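Local coordinates for DNA-damage inducible protein DDI1-like protein (Leishmania major, PDB 5YQ8) that acts as an aspartic protease, present here as its retropepsin-like domain, which assembles with a second copy of itself, at residues L6-T11 / I116-L121; C10-V15 / H65-N70; F20-A25 / D89-L94; N27-K32 / Y81-Q86; Y75-F80 / L97-M102. All coordinates share one frame; numbering follows the deposited sequence.

Contact 1 (L6-T11 / I116-L121); sequences LYVPCT and INVPFL
F120 turns CG anti to its own carbonyl carbon (chi1 -65°), and L6 takes the same kind of rotamer; the two side chains then meet obliquely in a CH-pi contact. The CD2 methyl of L6 lies over one face of the F120 ring, 4.0 Å from the ring centroid and offset toward the rim, while L6 CD1 comes within 3.8 Å of F120 CZ. V8 runs beside F120 in the same direction, with V8 CG1 3.6 Å from F120 CD1; this methyl also meets V118 CG1. Two backbone groups converge on one oxygen: Y7 O sits in the ring plane at the F120 edge, accepts a nearly straight hydrogen bond from L121 N (2.9 Å, 170°) and has F120 CA 3.4 Å away as a CA-H...O contact. The strand axes lie 114° and 7.2 Å apart, so the strands are not paired; side-chain packing and this single direct bond join two sheets of the retropepsin-like domain, the six-stranded one edged by strand 7-12 and the three-stranded one edged by strand 116-119. P9 and L121 pass each other head to tail, P9 CD reaching L121 CD2 at 3.7 Å. Nearby, water 1 accepts from Y7 N and donates to L121 O.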
# COMPACT_ATOMS: atom_id res chain seq x y z
N LEU A 6 1.52 1.48 8.24
CA LEU A 6 0.61 2.64 8.43
C LEU A 6 -0.75 2.18 8.93
O LEU A 6 -1.45 1.47 8.22
CB LEU A 6 0.39 3.44 7.13
CG LEU A 6 1.64 3.93 6.43
CD1 LEU A 6 1.30 4.84 5.23
CD2 LEU A 6 2.55 4.68 7.46
N TYR A 7 -1.10 2.59 10.15
CA TYR A 7 -2.45 2.43 10.70
C TYR A 7 -3.00 3.77 11.18
O TYR A 7 -2.28 4.58 11.67
CB TYR A 7 -2.46 1.45 11.84
CG TYR A 7 -2.19 0.03 11.43
CD1 TYR A 7 -0.88 -0.45 11.17
CD2 TYR A 7 -3.24 -0.89 11.39
CE1 TYR A 7 -0.68 -1.75 10.79
CE2 TYR A 7 -3.01 -2.21 11.05
CZ TYR A 7 -1.77 -2.62 10.72
OH TYR A 7 -1.66 -3.91 10.42
N VAL A 8 -4.27 3.99 10.98
CA VAL A 8 -5.00 5.05 11.60
C VAL A 8 -6.12 4.54 12.48
O VAL A 8 -6.74 3.50 12.18
CB VAL A 8 -5.53 6.01 10.56
CG1 VAL A 8 -4.39 6.77 9.91
CG2 VAL A 8 -6.43 5.29 9.53
N PRO A 9 -6.39 5.26 13.59
CA PRO A 9 -7.59 4.91 14.35
C PRO A 9 -8.86 5.55 13.76
O PRO A 9 -8.80 6.49 13.00
CB PRO A 9 -7.29 5.46 15.72
CG PRO A 9 -6.42 6.72 15.38
CD PRO A 9 -5.63 6.38 14.18
N CYS A 10 -10.00 4.98 14.08
CA CYS A 10 -11.31 5.48 13.71
C CYS A 10 -12.38 4.76 14.52
O CYS A 10 -12.09 3.81 15.23
CB CYS A 10 -11.58 5.22 12.21
SG CYS A 10 -11.57 3.49 11.63
N THR A 11 -13.64 5.14 14.34
CA THR A 11 -14.77 4.50 15.04
C THR A 11 -15.90 4.17 14.06
O THR A 11 -16.24 4.98 13.23
CB THR A 11 -15.34 5.41 16.18
OG1 THR A 11 -15.86 6.64 15.64
CG2 THR A 11 -14.30 5.74 17.18
N ILE A 116 -8.19 17.92 7.47
CA ILE A 116 -7.92 17.25 8.73
C ILE A 116 -6.90 16.15 8.46
O ILE A 116 -7.08 15.30 7.58
CB ILE A 116 -9.22 16.62 9.35
CG1 ILE A 116 -10.39 17.61 9.34
CG2 ILE A 116 -8.94 16.17 10.76
CD1 ILE A 116 -10.15 18.94 10.08
N ASN A 117 -5.88 16.09 9.31
CA ASN A 117 -4.81 15.13 9.27
C ASN A 117 -4.86 14.21 10.48
O ASN A 117 -4.70 14.64 11.58
CB ASN A 117 -3.48 15.88 9.27
CG ASN A 117 -3.41 16.94 8.15
OD1 ASN A 117 -2.97 16.67 7.03
ND2 ASN A 117 -3.86 18.17 8.47
N VAL A 118 -5.08 12.91 10.24
CA VAL A 118 -4.98 11.89 11.27
C VAL A 118 -3.54 11.39 11.24
O VAL A 118 -3.12 10.83 10.25
CB VAL A 118 -5.89 10.68 10.97
CG1 VAL A 118 -6.03 9.74 12.14
CG2 VAL A 118 -7.26 11.16 10.69
N PRO A 119 -2.81 11.47 12.36
CA PRO A 119 -1.46 10.94 12.40
C PRO A 119 -1.52 9.41 12.50
O PRO A 119 -2.43 8.85 13.10
CB PRO A 119 -0.86 11.55 13.66
CG PRO A 119 -1.99 12.08 14.47
CD PRO A 119 -3.27 11.84 13.70
N PHE A 120 -0.56 8.78 11.83
CA PHE A 120 -0.38 7.35 11.85
C PHE A 120 0.03 6.99 13.23
O PHE A 120 0.84 7.73 13.91
CB PHE A 120 0.67 6.90 10.83
CG PHE A 120 0.25 7.16 9.40
CD1 PHE A 120 -0.94 6.63 8.89
CD2 PHE A 120 1.00 8.01 8.58
CE1 PHE A 120 -1.37 6.95 7.59
CE2 PHE A 120 0.57 8.30 7.28
CZ PHE A 120 -0.62 7.77 6.78
N LEU A 121 -0.49 5.85 13.64
CA LEU A 121 -0.24 5.37 14.96
C LEU A 121 1.22 5.02 15.11
O LEU A 121 1.83 4.47 14.16
CB LEU A 121 -1.08 4.14 15.27
CG LEU A 121 -2.59 4.27 15.28
CD1 LEU A 121 -3.18 2.89 15.24
CD2 LEU A 121 -3.07 5.01 16.52
O HOH W 1 1.21 3.11 11.73

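Contact 2 (C10-V15 / H65-N70); sequences CTINQV and HMTPVN
I12 and V69 carry the apolar part of this contact, their side chains meeting at a slant. I12 CD1 comes to 3.6 Å from V69 CG2, and I12 CG1 rests against both methyls of V69. The other branch, I12 CG2, meets T67 at about a right angle, 3.7 Å from T67 OG1, and lies as near to the carbonyl oxygen of P68. C10 adds its sulfur on the V69 side: with SG between the backbone N and the carbonyl carbon (chi1 60°), C10 SG touches V69 CG1 at 3.8 Å. T11 and N70 behave differently, extending alongside one another in a common direction, with T11 OG1 3.2 Å from N70 CB. Their backbones form an antiparallel hydrogen-bonded pair, a single bridge: N70 N donates to T11 O (2.9 Å, 176°), whereas the return bond from T11 N to N70 O is weak at 3.4 Å. Strands 7-12 and 62-71 are the outermost strands of the six-stranded sheet, and this bridge joins its two ends, consistent with the barrel-like closure of a retropepsin fold. Strand 7-12 ends in a type I' turn, I12 to V15, a tight beta hairpin leading into strand 15-21. Where the strands part, water 2 spans the gap, accepting from N13 N at 3.1 Å and donating to P68 O at 2.8 Å.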
# COMPACT_ATOMS: atom_id res chain seq x y z
N CYS A 10 -10.00 4.98 14.08
CA CYS A 10 -11.31 5.48 13.71
C CYS A 10 -12.38 4.76 14.52
O CYS A 10 -12.09 3.81 15.23
CB CYS A 10 -11.58 5.22 12.21
SG CYS A 10 -11.57 3.49 11.63
N THR A 11 -13.64 5.14 14.34
CA THR A 11 -14.77 4.50 15.04
C THR A 11 -15.90 4.17 14.06
O THR A 11 -16.24 4.98 13.23
CB THR A 11 -15.34 5.41 16.18
OG1 THR A 11 -15.86 6.64 15.64
CG2 THR A 11 -14.30 5.74 17.18
N ILE A 12 -16.53 3.02 14.22
CA ILE A 12 -17.73 2.64 13.52
C ILE A 12 -18.77 2.28 14.55
O ILE A 12 -18.57 1.31 15.32
CB ILE A 12 -17.47 1.42 12.64
CG1 ILE A 12 -16.28 1.72 11.70
CG2 ILE A 12 -18.72 1.05 11.85
CD1 ILE A 12 -15.95 0.69 10.63
N ASN A 13 -19.88 3.02 14.56
CA ASN A 13 -20.93 2.90 15.57
C ASN A 13 -20.32 2.96 16.94
O ASN A 13 -20.37 1.94 17.66
CB ASN A 13 -21.68 1.58 15.48
CG ASN A 13 -22.21 1.34 14.16
OD1 ASN A 13 -22.96 2.15 13.62
ND2 ASN A 13 -21.89 0.21 13.64
N GLN A 14 -19.64 4.05 17.27
CA GLN A 14 -19.09 4.28 18.62
C GLN A 14 -17.88 3.40 19.02
O GLN A 14 -17.28 3.70 20.04
CB GLN A 14 -20.23 4.06 19.69
CG GLN A 14 -21.50 4.87 19.55
CD GLN A 14 -21.22 6.32 19.84
OE1 GLN A 14 -20.24 6.67 20.49
NE2 GLN A 14 -22.05 7.18 19.28
N VAL A 15 -17.57 2.33 18.27
CA VAL A 15 -16.61 1.33 18.60
C VAL A 15 -15.27 1.66 17.96
O VAL A 15 -15.17 1.94 16.79
CB VAL A 15 -17.05 -0.05 18.09
CG1 VAL A 15 -15.98 -1.15 18.41
CG2 VAL A 15 -18.41 -0.41 18.67
N HIS A 65 -22.11 -2.19 1.76
CA HIS A 65 -22.12 -1.20 0.64
C HIS A 65 -21.96 0.22 1.13
O HIS A 65 -21.51 1.09 0.41
CB HIS A 65 -23.38 -1.34 -0.23
CG HIS A 65 -23.55 -2.71 -0.78
ND1 HIS A 65 -22.59 -3.32 -1.55
CD2 HIS A 65 -24.56 -3.59 -0.66
CE1 HIS A 65 -23.04 -4.52 -1.92
NE2 HIS A 65 -24.22 -4.71 -1.37
N MET A 66 -22.36 0.44 2.37
CA MET A 66 -22.25 1.75 3.02
C MET A 66 -22.41 1.56 4.50
O MET A 66 -23.40 1.01 4.94
CB MET A 66 -23.28 2.76 2.53
CG MET A 66 -23.05 4.16 3.10
SD MET A 66 -23.92 4.33 4.63
CE MET A 66 -23.65 6.01 5.03
N THR A 67 -21.37 1.94 5.24
CA THR A 67 -21.42 2.10 6.66
C THR A 67 -20.69 3.39 7.01
O THR A 67 -19.61 3.66 6.49
CB THR A 67 -20.77 0.91 7.41
OG1 THR A 67 -20.83 1.11 8.85
CG2 THR A 67 -19.35 0.70 7.01
N PRO A 68 -21.25 4.15 7.92
CA PRO A 68 -20.48 5.31 8.39
C PRO A 68 -19.26 4.98 9.27
O PRO A 68 -19.32 4.16 10.17
CB PRO A 68 -21.53 6.14 9.16
CG PRO A 68 -22.84 5.48 8.83
CD PRO A 68 -22.55 4.06 8.57
N VAL A 69 -18.15 5.59 8.93
CA VAL A 69 -16.89 5.48 9.66
C VAL A 69 -16.36 6.86 9.99
O VAL A 69 -16.18 7.70 9.10
CB VAL A 69 -15.89 4.75 8.77
CG1 VAL A 69 -14.62 4.48 9.51
CG2 VAL A 69 -16.44 3.43 8.30
N ASN A 70 -16.09 7.09 11.27
CA ASN A 70 -15.69 8.39 11.76
C ASN A 70 -14.19 8.48 11.68
O ASN A 70 -13.43 8.07 12.60
CB ASN A 70 -16.20 8.64 13.18
CG ASN A 70 -15.70 9.95 13.75
OD1 ASN A 70 -14.52 10.04 14.15
ND2 ASN A 70 -16.54 11.00 13.69
O HOH W 2 -19.71 5.43 12.59

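Contact 3 (F20-A25 / D89-L94); sequences FVDSGA and DLIIGL
F20 and I91, like V21 and I92, are paired as neighbours in parallel strands, and backbone hydrogen bonds give the evidence. F20 N donates to L90 O (2.7 Å), I92 N to F20 O (2.6 Å) and D22 N to I92 O (3.1 Å). Past the strands a fourth bond, L94 N to A25 O (2.8 Å, 169°), ties the type I turn D22-A25 to the start of helix 94-99, with G93 at its N-cap. Apolar contacts divide between the two faces of the sheet. On one, F20 and I91 run abreast, I91 CG2 at the ring edge 4.0 Å from F20 CD2, and the same methyl touches D22 CB. On the other, V21 CG2 faces I92 CD1 at 4.2 Å, and L97 covers both residues. Of the polar side chains, D22 bonds within its own loop, where D22 OD1 takes a weak bond from G24 N, and S23 bonds across the dimer. S23 OG reaches S23 N and V21 O of the second subunit, the reciprocal pattern known as the fireman's grip. With D22, the probable catalytic aspartate, facing D22 of the second subunit, the D22-S23-G24 loop has the form of the catalytic site at a retropepsin dimer interface.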
# COMPACT_ATOMS: atom_id res chain seq x y z
N PHE A 20 -5.64 -0.37 8.63
CA PHE A 20 -4.42 -0.41 7.80
C PHE A 20 -4.56 0.32 6.47
O PHE A 20 -5.54 0.09 5.78
CB PHE A 20 -4.10 -1.84 7.51
CG PHE A 20 -2.79 -2.08 6.81
CD1 PHE A 20 -1.59 -1.84 7.46
CD2 PHE A 20 -2.75 -2.62 5.51
CE1 PHE A 20 -0.39 -2.15 6.85
CE2 PHE A 20 -1.55 -2.87 4.89
CZ PHE A 20 -0.36 -2.61 5.55
N VAL A 21 -3.61 1.19 6.16
CA VAL A 21 -3.69 2.06 4.98
C VAL A 21 -2.76 1.51 3.90
O VAL A 21 -1.53 1.72 3.98
CB VAL A 21 -3.29 3.49 5.31
CG1 VAL A 21 -3.23 4.34 4.04
CG2 VAL A 21 -4.22 4.11 6.37
N ASP A 22 -3.33 0.84 2.91
CA ASP A 22 -2.60 -0.03 1.94
C ASP A 22 -2.83 0.43 0.54
O ASP A 22 -3.85 0.15 -0.02
CB ASP A 22 -3.12 -1.47 2.07
CG ASP A 22 -2.30 -2.50 1.35
OD1 ASP A 22 -1.40 -2.14 0.56
OD2 ASP A 22 -2.61 -3.71 1.56
N SER A 23 -1.90 1.18 -0.03
CA SER A 23 -2.08 1.76 -1.36
C SER A 23 -1.95 0.74 -2.46
O SER A 23 -2.43 0.96 -3.55
CB SER A 23 -1.11 2.94 -1.58
OG SER A 23 0.20 2.53 -2.00
N GLY A 24 -1.33 -0.38 -2.17
CA GLY A 24 -1.36 -1.54 -3.04
C GLY A 24 -2.51 -2.51 -2.96
O GLY A 24 -2.48 -3.51 -3.64
N ALA A 25 -3.50 -2.26 -2.12
CA ALA A 25 -4.70 -3.14 -2.03
C ALA A 25 -5.80 -2.49 -2.84
O ALA A 25 -6.18 -1.35 -2.59
CB ALA A 25 -5.16 -3.30 -0.59
N ASP A 89 -7.98 -6.02 11.30
CA ASP A 89 -9.38 -5.66 11.52
C ASP A 89 -9.96 -5.00 10.27
O ASP A 89 -11.01 -5.42 9.78
CB ASP A 89 -9.50 -4.76 12.73
CG ASP A 89 -9.18 -5.51 14.03
OD1 ASP A 89 -8.85 -6.75 13.92
OD2 ASP A 89 -9.34 -4.88 15.14
N LEU A 90 -9.26 -4.00 9.74
CA LEU A 90 -9.79 -3.19 8.69
C LEU A 90 -8.63 -2.71 7.86
O LEU A 90 -7.60 -2.21 8.41
CB LEU A 90 -10.54 -1.99 9.31
CG LEU A 90 -11.24 -1.06 8.36
CD1 LEU A 90 -12.21 -1.79 7.45
CD2 LEU A 90 -11.97 -0.00 9.17
N ILE A 91 -8.82 -2.85 6.55
CA ILE A 91 -7.91 -2.39 5.56
C ILE A 91 -8.59 -1.27 4.73
O ILE A 91 -9.68 -1.50 4.11
CB ILE A 91 -7.47 -3.54 4.66
CG1 ILE A 91 -6.98 -4.68 5.56
CG2 ILE A 91 -6.36 -3.07 3.78
CD1 ILE A 91 -6.56 -5.94 4.86
N ILE A 92 -7.98 -0.08 4.77
CA ILE A 92 -8.30 1.00 3.88
C ILE A 92 -7.55 0.77 2.56
O ILE A 92 -6.35 0.94 2.48
CB ILE A 92 -7.91 2.31 4.51
CG1 ILE A 92 -8.73 2.53 5.76
CG2 ILE A 92 -8.20 3.48 3.55
CD1 ILE A 92 -8.45 3.86 6.42
N GLY A 93 -8.25 0.34 1.52
CA GLY A 93 -7.60 0.14 0.21
C GLY A 93 -7.61 1.37 -0.67
O GLY A 93 -8.12 2.46 -0.33
N LEU A 94 -7.07 1.17 -1.85
CA LEU A 94 -7.04 2.17 -2.90
C LEU A 94 -8.43 2.61 -3.40
O LEU A 94 -8.59 3.71 -3.82
CB LEU A 94 -6.18 1.62 -4.05
CG LEU A 94 -5.52 2.64 -4.98
CD1 LEU A 94 -4.73 3.64 -4.17
CD2 LEU A 94 -4.67 1.92 -6.00

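Contact 4 (N27-K32 / Y81-Q86); sequences NSIMNK and YVIEDQ
I29 and Q86 mark the tight side of this contact: I29 CG2 touches both Q86 OE1, at 3.1 Å, and I83 CG1, at 3.8 Å, while Q86 NE2 bonds M88 O. N31 closes the same side. Its CG lies between the backbone N and the carbonyl carbon (chi1 56°), and N31 ND2 donates to Q86 O (3.2 Å) from close to its amide plane; ND2 also serves D89 OD1, and N31 OD1 bonds T34 OG1. Beneath these side chains the strands run parallel, axes 4.7 Å apart at 34°, joined by Y81 N to S28 O, M30 N to Y81 O (2.9 Å) and I83 N to M30 O. The N27 end is packed through a ring edge: N27 CB stands in the plane of the Y81 ring, with N27 OD1 3.4 Å from Y81 CE2. K2 of the second subunit packs on Y81, and its NZ gives N27 OD1 a weak hydrogen bond. At the other end K32 N is shared, approaching I83 O from above its carbonyl plane and binding E84 O weakly. Here the packing gives way to solvent: K32 and E84 stretch out, their side chains touch through CB, CG and CD, and K32 NZ stays 4.6 Å from E84 OE1, too far for a salt bridge. N31 is the N-cap of helix 32-37, which follows strand 29-31, an inner strand of the six-stranded retropepsin-type sheet.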
# COMPACT_ATOMS: atom_id res chain seq x y z
N ASN A 27 -8.96 -3.53 -2.85
CA ASN A 27 -10.26 -3.55 -2.11
C ASN A 27 -10.06 -3.25 -0.62
O ASN A 27 -9.06 -3.65 -0.03
CB ASN A 27 -10.92 -4.92 -2.30
CG ASN A 27 -11.15 -5.27 -3.77
OD1 ASN A 27 -12.16 -4.81 -4.38
ND2 ASN A 27 -10.18 -6.00 -4.38
N SER A 28 -11.01 -2.52 -0.05
CA SER A 28 -11.17 -2.44 1.41
C SER A 28 -11.90 -3.67 1.94
O SER A 28 -12.85 -4.14 1.32
CB SER A 28 -11.90 -1.17 1.84
OG SER A 28 -11.08 -0.03 1.64
N ILE A 29 -11.38 -4.21 3.05
CA ILE A 29 -11.85 -5.45 3.62
C ILE A 29 -11.79 -5.36 5.13
O ILE A 29 -10.86 -4.81 5.67
CB ILE A 29 -11.01 -6.65 3.18
CG1 ILE A 29 -10.99 -6.83 1.66
CG2 ILE A 29 -11.63 -7.92 3.70
CD1 ILE A 29 -9.80 -7.61 1.16
N MET A 30 -12.83 -5.87 5.78
CA MET A 30 -12.99 -5.92 7.20
C MET A 30 -13.20 -7.34 7.65
O MET A 30 -13.96 -8.09 6.99
CB MET A 30 -14.22 -5.08 7.59
CG MET A 30 -14.70 -5.29 9.00
SD MET A 30 -16.05 -4.16 9.40
CE MET A 30 -15.27 -2.58 9.42
N ASN A 31 -12.61 -7.73 8.78
CA ASN A 31 -12.79 -9.12 9.23
C ASN A 31 -14.15 -9.31 9.85
O ASN A 31 -14.78 -8.35 10.23
CB ASN A 31 -11.63 -9.63 10.11
CG ASN A 31 -11.39 -8.77 11.31
OD1 ASN A 31 -12.17 -7.84 11.56
ND2 ASN A 31 -10.29 -9.01 12.02
N LYS A 32 -14.64 -10.54 9.89
CA LYS A 32 -15.96 -10.85 10.45
C LYS A 32 -16.10 -10.40 11.89
O LYS A 32 -17.16 -9.88 12.28
CB LYS A 32 -16.25 -12.36 10.38
CG LYS A 32 -17.61 -12.75 10.98
CD LYS A 32 -18.03 -14.16 10.64
CE LYS A 32 -19.33 -14.55 11.33
NZ LYS A 32 -19.87 -15.81 10.68
N TYR A 81 -15.57 -5.37 1.69
CA TYR A 81 -15.90 -6.77 1.81
C TYR A 81 -15.71 -7.22 3.23
O TYR A 81 -14.95 -6.66 3.97
CB TYR A 81 -15.04 -7.59 0.87
CG TYR A 81 -15.28 -7.30 -0.57
CD1 TYR A 81 -16.52 -7.57 -1.16
CD2 TYR A 81 -14.29 -6.78 -1.38
CE1 TYR A 81 -16.78 -7.34 -2.49
CE2 TYR A 81 -14.53 -6.60 -2.75
CZ TYR A 81 -15.80 -6.86 -3.28
OH TYR A 81 -16.17 -6.65 -4.58
N VAL A 82 -16.42 -8.27 3.61
CA VAL A 82 -16.28 -8.87 4.92
C VAL A 82 -15.77 -10.29 4.72
O VAL A 82 -16.38 -11.05 3.93
CB VAL A 82 -17.58 -8.83 5.74
CG1 VAL A 82 -17.38 -9.51 7.06
CG2 VAL A 82 -18.02 -7.38 6.01
N ILE A 83 -14.66 -10.62 5.39
CA ILE A 83 -14.01 -11.90 5.27
C ILE A 83 -13.68 -12.45 6.66
O ILE A 83 -13.06 -11.75 7.45
CB ILE A 83 -12.74 -11.75 4.40
CG1 ILE A 83 -13.11 -11.33 2.97
CG2 ILE A 83 -11.96 -13.05 4.37
CD1 ILE A 83 -12.10 -11.53 1.87
N GLU A 84 -14.04 -13.70 6.94
CA GLU A 84 -14.05 -14.19 8.33
C GLU A 84 -12.70 -14.08 9.09
O GLU A 84 -12.61 -13.31 10.08
CB GLU A 84 -14.62 -15.63 8.44
CG GLU A 84 -14.56 -16.17 9.91
CD GLU A 84 -14.83 -17.66 10.02
OE1 GLU A 84 -15.81 -18.07 10.71
OE2 GLU A 84 -14.01 -18.42 9.45
N ASP A 85 -11.69 -14.84 8.67
CA ASP A 85 -10.40 -14.88 9.41
C ASP A 85 -9.35 -14.10 8.63
O ASP A 85 -8.62 -14.63 7.84
CB ASP A 85 -9.88 -16.32 9.66
CG ASP A 85 -10.76 -17.12 10.62
OD1 ASP A 85 -11.26 -16.55 11.60
OD2 ASP A 85 -10.92 -18.32 10.39
N GLN A 86 -9.32 -12.80 8.89
CA GLN A 86 -8.32 -11.89 8.40
C GLN A 86 -7.59 -11.35 9.64
O GLN A 86 -8.18 -10.97 10.67
CB GLN A 86 -9.01 -10.78 7.61
CG GLN A 86 -8.07 -9.74 7.02
CD GLN A 86 -8.78 -8.54 6.37
OE1 GLN A 86 -9.01 -8.51 5.16
NE2 GLN A 86 -9.06 -7.52 7.16

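Contact 5 (Y75-F80 / L97-M102); sequences YIPFAF and LKRHQM
I76 and H100 mark the nearest backbone approach, CA to CA 8.1 Å, so strand 75-80 passes the end of helix 94-99 at side-chain distance. The H100 ring bridges that gap. I76 CG2 lies over the centre of one face, 3.3 Å from the ring centroid and 12° off the normal, a close CH-pi contact. On the opposite face lies R99 CG, 3.5 Å above the plane toward the rim, which leaves the imidazole sandwiched between its own neighbour and the strand. P77 O stands at the ring edge, in plane; H100 NE2 donates to it at 2.9 Å, but the 123° angle makes this bond weak, and NE2 has a second weak partner in Q96 OE1. H100 is the first residue past the helix, which ends in a Schellman motif, with Q101 at positive phi, M102 N bonded to L97 O and Q101 N to K98 O. Helix 94-99, following strand 90-92 as the last helix of the retropepsin fold does, thus packs against the long strand 74-83. P77 CD adds a contact to H100 CE1 at 3.7 Å. The F78 ring is nearly parallel to that of H100, with planes at 25°, but slid aside, centroids 5.6 Å apart. M102, extended beyond CG, brings CE to F78 CZ at 4.0 Å.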
# COMPACT_ATOMS: atom_id res chain seq x y z
N TYR A 75 -17.60 12.02 9.57
CA TYR A 75 -18.33 10.79 9.09
C TYR A 75 -18.11 10.53 7.64
O TYR A 75 -18.49 11.34 6.84
CB TYR A 75 -19.84 10.90 9.43
CG TYR A 75 -20.06 10.60 10.88
CD1 TYR A 75 -19.86 11.58 11.84
CD2 TYR A 75 -20.38 9.32 11.31
CE1 TYR A 75 -20.02 11.33 13.20
CE2 TYR A 75 -20.52 9.04 12.68
CZ TYR A 75 -20.35 10.06 13.61
OH TYR A 75 -20.47 9.81 14.96
N ILE A 76 -17.47 9.42 7.29
CA ILE A 76 -17.09 9.08 5.93
C ILE A 76 -17.72 7.74 5.50
O ILE A 76 -17.55 6.73 6.17
CB ILE A 76 -15.56 8.97 5.83
CG1 ILE A 76 -15.02 10.35 5.92
CG2 ILE A 76 -15.13 8.36 4.49
CD1 ILE A 76 -13.79 10.39 6.74
N PRO A 77 -18.45 7.70 4.38
CA PRO A 77 -19.10 6.49 3.99
C PRO A 77 -18.10 5.53 3.37
O PRO A 77 -17.49 5.89 2.34
CB PRO A 77 -20.14 6.96 2.95
CG PRO A 77 -19.58 8.21 2.41
CD PRO A 77 -18.77 8.82 3.48
N PHE A 78 -17.94 4.34 3.99
CA PHE A 78 -17.14 3.25 3.49
C PHE A 78 -17.95 2.13 2.90
O PHE A 78 -19.06 1.87 3.30
CB PHE A 78 -16.27 2.69 4.60
CG PHE A 78 -14.93 3.40 4.71
CD1 PHE A 78 -14.87 4.75 5.12
CD2 PHE A 78 -13.74 2.75 4.36
CE1 PHE A 78 -13.68 5.42 5.18
CE2 PHE A 78 -12.53 3.43 4.44
CZ PHE A 78 -12.51 4.75 4.86
N ALA A 79 -17.35 1.43 1.94
CA ALA A 79 -17.85 0.14 1.41
C ALA A 79 -16.66 -0.79 1.42
O ALA A 79 -15.52 -0.40 1.03
CB ALA A 79 -18.35 0.26 0.01
N PHE A 80 -16.91 -2.00 1.93
CA PHE A 80 -15.89 -3.01 1.98
C PHE A 80 -16.41 -4.42 2.04
O PHE A 80 -17.58 -4.62 2.32
CB PHE A 80 -15.01 -2.77 3.18
CG PHE A 80 -15.75 -2.46 4.40
CD1 PHE A 80 -16.49 -3.41 5.02
CD2 PHE A 80 -15.71 -1.18 4.89
CE1 PHE A 80 -17.18 -3.07 6.14
CE2 PHE A 80 -16.41 -0.82 5.95
CZ PHE A 80 -17.14 -1.77 6.59
N LEU A 97 -9.25 5.22 -0.47
CA LEU A 97 -8.23 6.28 -0.60
C LEU A 97 -8.51 7.19 -1.78
O LEU A 97 -8.39 8.39 -1.66
CB LEU A 97 -6.85 5.67 -0.74
CG LEU A 97 -6.17 5.15 0.53
CD1 LEU A 97 -4.88 4.44 0.24
CD2 LEU A 97 -5.93 6.30 1.50
N LYS A 98 -8.90 6.60 -2.90
CA LYS A 98 -9.36 7.34 -4.06
C LYS A 98 -10.77 7.88 -3.98
O LYS A 98 -11.01 9.01 -4.30
CB LYS A 98 -9.22 6.47 -5.33
CG LYS A 98 -7.79 6.15 -5.71
CD LYS A 98 -7.77 5.93 -7.21
CE LYS A 98 -6.47 6.30 -7.83
NZ LYS A 98 -6.47 5.67 -9.14
N ARG A 99 -11.70 7.15 -3.45
CA ARG A 99 -13.07 7.65 -3.34
C ARG A 99 -13.20 8.94 -2.52
O ARG A 99 -14.01 9.81 -2.79
CB ARG A 99 -13.94 6.52 -2.74
CG ARG A 99 -15.25 6.96 -2.15
CD ARG A 99 -16.14 7.52 -3.25
NE ARG A 99 -17.31 8.00 -2.58
CZ ARG A 99 -17.46 9.22 -2.08
NH1 ARG A 99 -16.52 10.14 -2.23
NH2 ARG A 99 -18.54 9.50 -1.39
N HIS A 100 -12.41 9.04 -1.48
CA HIS A 100 -12.42 10.20 -0.61
C HIS A 100 -11.20 11.12 -0.78
O HIS A 100 -10.98 12.03 0.03
CB HIS A 100 -12.56 9.76 0.86
CG HIS A 100 -13.73 8.87 1.09
ND1 HIS A 100 -15.02 9.33 1.09
CD2 HIS A 100 -13.80 7.54 1.27
CE1 HIS A 100 -15.84 8.32 1.29
NE2 HIS A 100 -15.13 7.21 1.38
N GLN A 101 -10.45 10.90 -1.87
CA GLN A 101 -9.39 11.80 -2.31
C GLN A 101 -8.41 12.06 -1.19
O GLN A 101 -8.00 13.18 -0.95
CB GLN A 101 -10.02 13.09 -2.80
CG GLN A 101 -11.01 12.91 -3.95
CD GLN A 101 -11.58 14.22 -4.38
OE1 GLN A 101 -11.30 15.26 -3.76
NE2 GLN A 101 -12.42 14.20 -5.41
N MET A 102 -8.04 10.99 -0.49
CA MET A 102 -7.15 11.06 0.65
C MET A 102 -5.72 11.33 0.21
O MET A 102 -5.36 11.23 -0.95
CB MET A 102 -7.24 9.76 1.51
CG MET A 102 -8.60 9.56 2.13
SD MET A 102 -8.65 8.04 3.10
CE MET A 102 -10.41 7.70 3.25

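How the contacts relate
Contact 3 holds the active-site D22 and lies about 6 Å (centre to centre) from the middle of the chain; the centres of contacts 4 and 5 each lie about 11 Å from that of contact 3. Contact 4 joins it through G93 N to S28 OG (2.9 Å) and I91 N to I29 O (3.0 Å), consistent with a second shell behind the catalytic loop. Contact 5 adds L97, whose CD1 meets V21 CG1. Contact 1 borders contact 3 through L6 O and V21 N, the L6 side chain about 8 Å from that of D22. Contact 2, away from the site, shares C10 and T11 with contact 1 and pairs V69 O with I76 N of contact 5. Contacts 1, 3, 4 and 5 touch the second subunit, contact 1 through L6 alone.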